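Local coordinates for protein E1 (Kluyveromyces marxianus, PDB 3VX6) that activates the ubiquitin-like proteins Atg8 and Atg12 as the E1-like enzyme of autophagy and of cytoplasm-to-vacuole transport, at residues 108-121 and 214-226. Numbering follows the deposited sequence.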
loop_
_atom_site.group_PDB
_atom_site.type_symbol
_atom_site.label_atom_id
_atom_site.label_comp_id
_atom_site.label_asym_id
_atom_site.label_seq_id
_atom_site.Cartn_x
_atom_site.Cartn_y
_atom_site.Cartn_z
ATOM N N LEU A 108 1.523 3.558 10.088
ATOM C CA LEU A 108 0.552 3.958 9.092
ATOM C C LEU A 108 -0.742 4.291 9.829
ATOM O O LEU A 108 -1.422 5.260 9.496
ATOM C CB LEU A 108 0.353 2.834 8.073
ATOM C CG LEU A 108 1.627 2.499 7.286
ATOM C CD1 LEU A 108 1.455 1.198 6.564
ATOM C CD2 LEU A 108 1.963 3.611 6.321
ATOM N N LEU A 109 -1.066 3.497 10.844
ATOM C CA LEU A 109 -2.257 3.721 11.652
ATOM C C LEU A 109 -2.250 5.148 12.200
ATOM O O LEU A 109 -3.195 5.916 12.004
ATOM C CB LEU A 109 -2.275 2.734 12.811
ATOM C CG LEU A 109 -3.214 3.046 13.970
ATOM C CD1 LEU A 109 -4.636 3.131 13.473
ATOM C CD2 LEU A 109 -3.080 1.961 15.020
ATOM N N GLN A 110 -1.169 5.485 12.896
ATOM C CA GLN A 110 -0.990 6.807 13.472
ATOM C C GLN A 110 -1.204 7.865 12.389
ATOM O O GLN A 110 -2.094 8.704 12.501
ATOM C CB GLN A 110 0.426 6.937 14.055
ATOM C CG GLN A 110 0.688 8.252 14.784
ATOM C CD GLN A 110 -0.277 8.464 15.942
ATOM O OE1 GLN A 110 -0.131 7.866 17.013
ATOM N NE2 GLN A 110 -1.286 9.300 15.723
ATOM N N ARG A 111 -0.398 7.805 11.333
ATOM C CA ARG A 111 -0.490 8.769 10.242
ATOM C C ARG A 111 -1.885 8.939 9.660
ATOM O O ARG A 111 -2.278 10.044 9.323
ATOM C CB ARG A 111 0.507 8.412 9.133
ATOM C CG ARG A 111 1.932 8.588 9.598
ATOM C CD ARG A 111 2.982 8.436 8.517
ATOM N NE ARG A 111 4.252 8.967 9.014
ATOM C CZ ARG A 111 4.512 10.268 9.164
ATOM N NH1 ARG A 111 3.595 11.174 8.840
ATOM N NH2 ARG A 111 5.676 10.668 9.663
ATOM N N GLY A 112 -2.642 7.855 9.561
ATOM C CA GLY A 112 -3.978 7.953 9.005
ATOM C C GLY A 112 -4.980 8.667 9.894
ATOM O O GLY A 112 -5.842 9.409 9.410
ATOM N N LEU A 113 -4.881 8.443 11.200
ATOM C CA LEU A 113 -5.807 9.076 12.120
ATOM C C LEU A 113 -5.358 10.452 12.598
ATOM O O LEU A 113 -6.057 11.105 13.373
ATOM C CB LEU A 113 -6.111 8.140 13.305
ATOM C CG LEU A 113 -4.981 7.522 14.123
ATOM C CD1 LEU A 113 -4.406 8.577 15.058
ATOM C CD2 LEU A 113 -5.509 6.338 14.925
ATOM N N GLU A 114 -4.204 10.913 12.134
ATOM C CA GLU A 114 -3.761 12.236 12.535
ATOM C C GLU A 114 -3.483 13.156 11.351
ATOM O O GLU A 114 -3.366 14.366 11.531
ATOM C CB GLU A 114 -2.515 12.162 13.438
ATOM C CG GLU A 114 -1.281 11.519 12.804
ATOM C CD GLU A 114 -0.009 11.670 13.651
ATOM O OE1 GLU A 114 -0.090 11.557 14.898
ATOM O OE2 GLU A 114 1.078 11.882 13.063
ATOM N N ASN A 115 -3.405 12.604 10.141
ATOM C CA ASN A 115 -3.106 13.432 8.976
ATOM C C ASN A 115 -4.057 13.269 7.800
ATOM O O ASN A 115 -4.948 14.088 7.583
ATOM C CB ASN A 115 -1.674 13.168 8.492
ATOM C CG ASN A 115 -0.653 13.216 9.621
ATOM O OD1 ASN A 115 -0.667 14.126 10.450
ATOM N ND2 ASN A 115 0.250 12.236 9.648
ATOM N N ASP A 116 -3.846 12.212 7.029
ATOM C CA ASP A 116 -4.656 11.946 5.850
ATOM C C ASP A 116 -4.647 10.438 5.660
ATOM O O ASP A 116 -3.668 9.774 6.013
ATOM C CB ASP A 116 -4.025 12.647 4.637
ATOM C CG ASP A 116 -4.894 12.587 3.386
ATOM O OD1 ASP A 116 -5.152 11.476 2.872
ATOM O OD2 ASP A 116 -5.315 13.663 2.906
ATOM N N LEU A 117 -5.736 9.890 5.125
ATOM C CA LEU A 117 -5.794 8.454 4.896
ATOM C C LEU A 117 -4.799 8.036 3.816
ATOM O O LEU A 117 -4.312 6.911 3.815
ATOM C CB LEU A 117 -7.199 8.013 4.481
ATOM C CG LEU A 117 -8.317 8.260 5.482
ATOM C CD1 LEU A 117 -9.531 7.517 5.008
ATOM C CD2 LEU A 117 -7.903 7.805 6.870
ATOM N N ASN A 118 -4.495 8.932 2.889
ATOM C CA ASN A 118 -3.545 8.578 1.851
ATOM C C ASN A 118 -2.267 8.073 2.482
ATOM O O ASN A 118 -1.579 7.239 1.910
ATOM C CB ASN A 118 -3.215 9.783 0.977
ATOM C CG ASN A 118 -4.279 10.056 -0.066
ATOM O OD1 ASN A 118 -4.354 9.373 -1.101
ATOM N ND2 ASN A 118 -5.121 11.049 0.199
ATOM N N GLU A 119 -1.951 8.570 3.669
ATOM C CA GLU A 119 -0.722 8.167 4.333
ATOM C C GLU A 119 -0.689 6.757 4.871
ATOM O O GLU A 119 0.381 6.256 5.215
ATOM C CB GLU A 119 -0.393 9.126 5.469
ATOM C CG GLU A 119 -0.112 10.528 5.013
ATOM C CD GLU A 119 0.417 11.392 6.132
ATOM O OE1 GLU A 119 0.267 12.624 6.031
ATOM O OE2 GLU A 119 0.995 10.845 7.106
ATOM N N ILE A 120 -1.842 6.110 4.956
ATOM C CA ILE A 120 -1.883 4.749 5.478
ATOM C C ILE A 120 -1.389 3.743 4.449
ATOM O O ILE A 120 -1.164 2.573 4.769
ATOM C CB ILE A 120 -3.295 4.355 5.889
ATOM C CG1 ILE A 120 -4.177 4.273 4.644
ATOM C CG2 ILE A 120 -3.824 5.350 6.904
ATOM C CD1 ILE A 120 -5.612 4.041 4.925
ATOM N N ILE A 121 -1.217 4.210 3.216
ATOM C CA ILE A 121 -0.758 3.357 2.127
ATOM C C ILE A 121 0.701 3.565 1.795
ATOM O O ILE A 121 1.127 4.679 1.511
ATOM C CB ILE A 121 -1.572 3.599 0.835
ATOM C CG1 ILE A 121 -2.983 3.046 1.008
ATOM C CG2 ILE A 121 -0.864 2.951 -0.363
ATOM C CD1 ILE A 121 -3.834 3.193 -0.214
ATOM N N VAL A 214 -5.039 -3.285 1.447
ATOM C CA VAL A 214 -4.717 -1.974 2.010
ATOM C C VAL A 214 -5.963 -1.204 2.472
ATOM O O VAL A 214 -5.876 -0.218 3.197
ATOM C CB VAL A 214 -3.909 -1.149 0.988
ATOM C CG1 VAL A 214 -4.846 -0.350 0.098
ATOM C CG2 VAL A 214 -2.902 -0.293 1.707
ATOM N N THR A 215 -7.128 -1.677 2.048
ATOM C CA THR A 215 -8.397 -1.077 2.446
ATOM C C THR A 215 -8.615 -1.157 3.968
ATOM O O THR A 215 -9.338 -0.339 4.561
ATOM C CB THR A 215 -9.586 -1.796 1.778
ATOM O OG1 THR A 215 -9.389 -1.859 0.360
ATOM C CG2 THR A 215 -10.889 -1.054 2.064
ATOM N N LYS A 216 -8.004 -2.162 4.587
ATOM C CA LYS A 216 -8.125 -2.358 6.016
ATOM C C LYS A 216 -7.591 -1.170 6.752
ATOM O O LYS A 216 -8.096 -0.805 7.807
ATOM C CB LYS A 216 -7.344 -3.588 6.429
ATOM C CG LYS A 216 -7.979 -4.916 6.020
ATOM C CD LYS A 216 -7.113 -6.098 6.484
ATOM C CE LYS A 216 -7.747 -7.414 6.091
ATOM N NZ LYS A 216 -6.599 -8.350 5.843
ATOM N N ASN A 217 -6.516 -0.625 6.201
ATOM C CA ASN A 217 -5.885 0.566 6.732
ATOM C C ASN A 217 -6.982 1.640 6.832
ATOM O O ASN A 217 -7.297 2.124 7.920
ATOM C CB ASN A 217 -4.779 1.016 5.770
ATOM C CG ASN A 217 -3.734 -0.061 5.541
ATOM O OD1 ASN A 217 -3.970 -1.241 5.821
ATOM N ND2 ASN A 217 -2.578 0.336 5.033
ATOM N N ILE A 218 -7.580 1.987 5.694
ATOM C CA ILE A 218 -8.630 2.999 5.674
ATOM C C ILE A 218 -9.658 2.704 6.761
ATOM O O ILE A 218 -9.916 3.541 7.636
ATOM C CB ILE A 218 -9.331 3.052 4.295
ATOM C CG1 ILE A 218 -8.293 3.363 3.201
ATOM C CG2 ILE A 218 -10.462 4.078 4.330
ATOM C CD1 ILE A 218 -8.798 3.210 1.777
ATOM N N LEU A 219 -10.217 1.501 6.724
ATOM C CA LEU A 219 -11.200 1.106 7.719
ATOM C C LEU A 219 -10.694 1.288 9.136
ATOM O O LEU A 219 -11.320 1.948 9.947
ATOM C CB LEU A 219 -11.599 -0.345 7.511
ATOM C CG LEU A 219 -12.364 -0.509 6.210
ATOM C CD1 LEU A 219 -12.473 -1.972 5.843
ATOM C CD2 LEU A 219 -13.731 0.130 6.376
ATOM N N THR A 220 -9.553 0.699 9.436
ATOM C CA THR A 220 -9.008 0.801 10.773
ATOM C C THR A 220 -8.837 2.259 11.216
ATOM O O THR A 220 -9.185 2.633 12.339
ATOM C CB THR A 220 -7.662 0.058 10.844
ATOM O OG1 THR A 220 -7.880 -1.330 10.580
ATOM C CG2 THR A 220 -7.027 0.217 12.211
ATOM N N VAL A 221 -8.311 3.097 10.339
ATOM C CA VAL A 221 -8.114 4.475 10.738
ATOM C C VAL A 221 -9.425 5.234 10.853
ATOM O O VAL A 221 -9.733 5.839 11.876
ATOM C CB VAL A 221 -7.202 5.198 9.767
ATOM C CG1 VAL A 221 -7.101 6.648 10.168
ATOM C CG2 VAL A 221 -5.835 4.525 9.756
ATOM N N TRP A 222 -10.195 5.211 9.788
ATOM C CA TRP A 222 -11.461 5.893 9.786
ATOM C C TRP A 222 -12.303 5.470 11.009
ATOM O O TRP A 222 -13.017 6.289 11.592
ATOM C CB TRP A 222 -12.166 5.552 8.486
ATOM C CG TRP A 222 -13.282 6.432 8.144
ATOM C CD1 TRP A 222 -13.697 7.557 8.809
ATOM C CD2 TRP A 222 -14.167 6.260 7.044
ATOM N NE1 TRP A 222 -14.796 8.091 8.182
ATOM C CE2 TRP A 222 -15.105 7.313 7.093
ATOM C CE3 TRP A 222 -14.259 5.318 6.016
ATOM C CZ2 TRP A 222 -16.125 7.442 6.158
ATOM C CZ3 TRP A 222 -15.270 5.447 5.088
ATOM C CH2 TRP A 222 -16.190 6.501 5.162
ATOM N N SER A 223 -12.191 4.195 11.389
ATOM C CA SER A 223 -12.908 3.619 12.527
ATOM C C SER A 223 -12.655 4.340 13.833
ATOM O O SER A 223 -13.583 4.736 14.528
ATOM C CB SER A 223 -12.509 2.155 12.738
ATOM O OG SER A 223 -13.106 1.299 11.790
ATOM N N LYS A 224 -11.387 4.469 14.183
ATOM C CA LYS A 224 -11.012 5.113 15.421
ATOM C C LYS A 224 -11.274 6.620 15.409
ATOM O O LYS A 224 -11.570 7.207 16.450
ATOM C CB LYS A 224 -9.536 4.808 15.720
ATOM C CG LYS A 224 -9.293 3.343 16.078
ATOM C CD LYS A 224 -7.815 2.995 16.163
ATOM C CE LYS A 224 -7.597 1.485 16.315
ATOM N NZ LYS A 224 -7.795 0.975 17.708
ATOM N N LEU A 225 -11.175 7.231 14.232
ATOM C CA LEU A 225 -11.382 8.668 14.064
ATOM C C LEU A 225 -12.854 8.978 14.134
ATOM O O LEU A 225 -13.293 9.852 14.860
ATOM C CB LEU A 225 -10.874 9.140 12.699
ATOM C CG LEU A 225 -9.386 9.382 12.558
ATOM C CD1 LEU A 225 -9.105 10.003 11.205
ATOM C CD2 LEU A 225 -8.936 10.301 13.674
ATOM N N SER A 226 -13.615 8.267 13.333
ATOM C CA SER A 226 -15.022 8.494 13.313
ATOM C C SER A 226 -15.709 7.174 13.647
ATOM O O SER A 226 -16.006 6.360 12.770
ATOM C CB SER A 226 -15.435 9.004 11.925
ATOM O OG SER A 226 -16.810 9.326 11.873
#
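The carboxamide of Asn217 meets Ile120 O close to its own plane (13° out): ND2 donates to Ile120 O at 2.7 Å, while the donor stands 43° above the carbonyl plane. ND2 also donates to Pro143 O and OD1 accepts from Phe145 N, which fixes the rotation of this buried amide. Replacing the amide by an alanine here is likely to leave Ile120 O, Pro143 O and Phe145 N without these partners and weaken the join to the 3-10 turn. The Ile120 side chain slides past that of Asn217 in the opposite direction, its CG1 3.5 Å from Asn217 CB. The rotation of Ile120 (chi1 67°) sets CG2 anti to the carbonyl carbon, where it meets Val221 CG2 at 3.6 Å. Leu117 spreads its branches, CD1 to Ile218 CG2 and CD2 to Val221 CG1, both at 3.6 Å. Leu113 CB meets Leu225 CD2, and Leu109 crosses Thr220 at about a right angle, CD1 to CG2 4.0 Å. The arrangement is a helix-helix packing: residues 108-114 cross helix 215-225 at -54°, and the 3-10 segment 117-120 that follows packs on the same helix, whose Ile218 also packs on strands 198-202 and 231-236 in the Atg7 N-terminal domain.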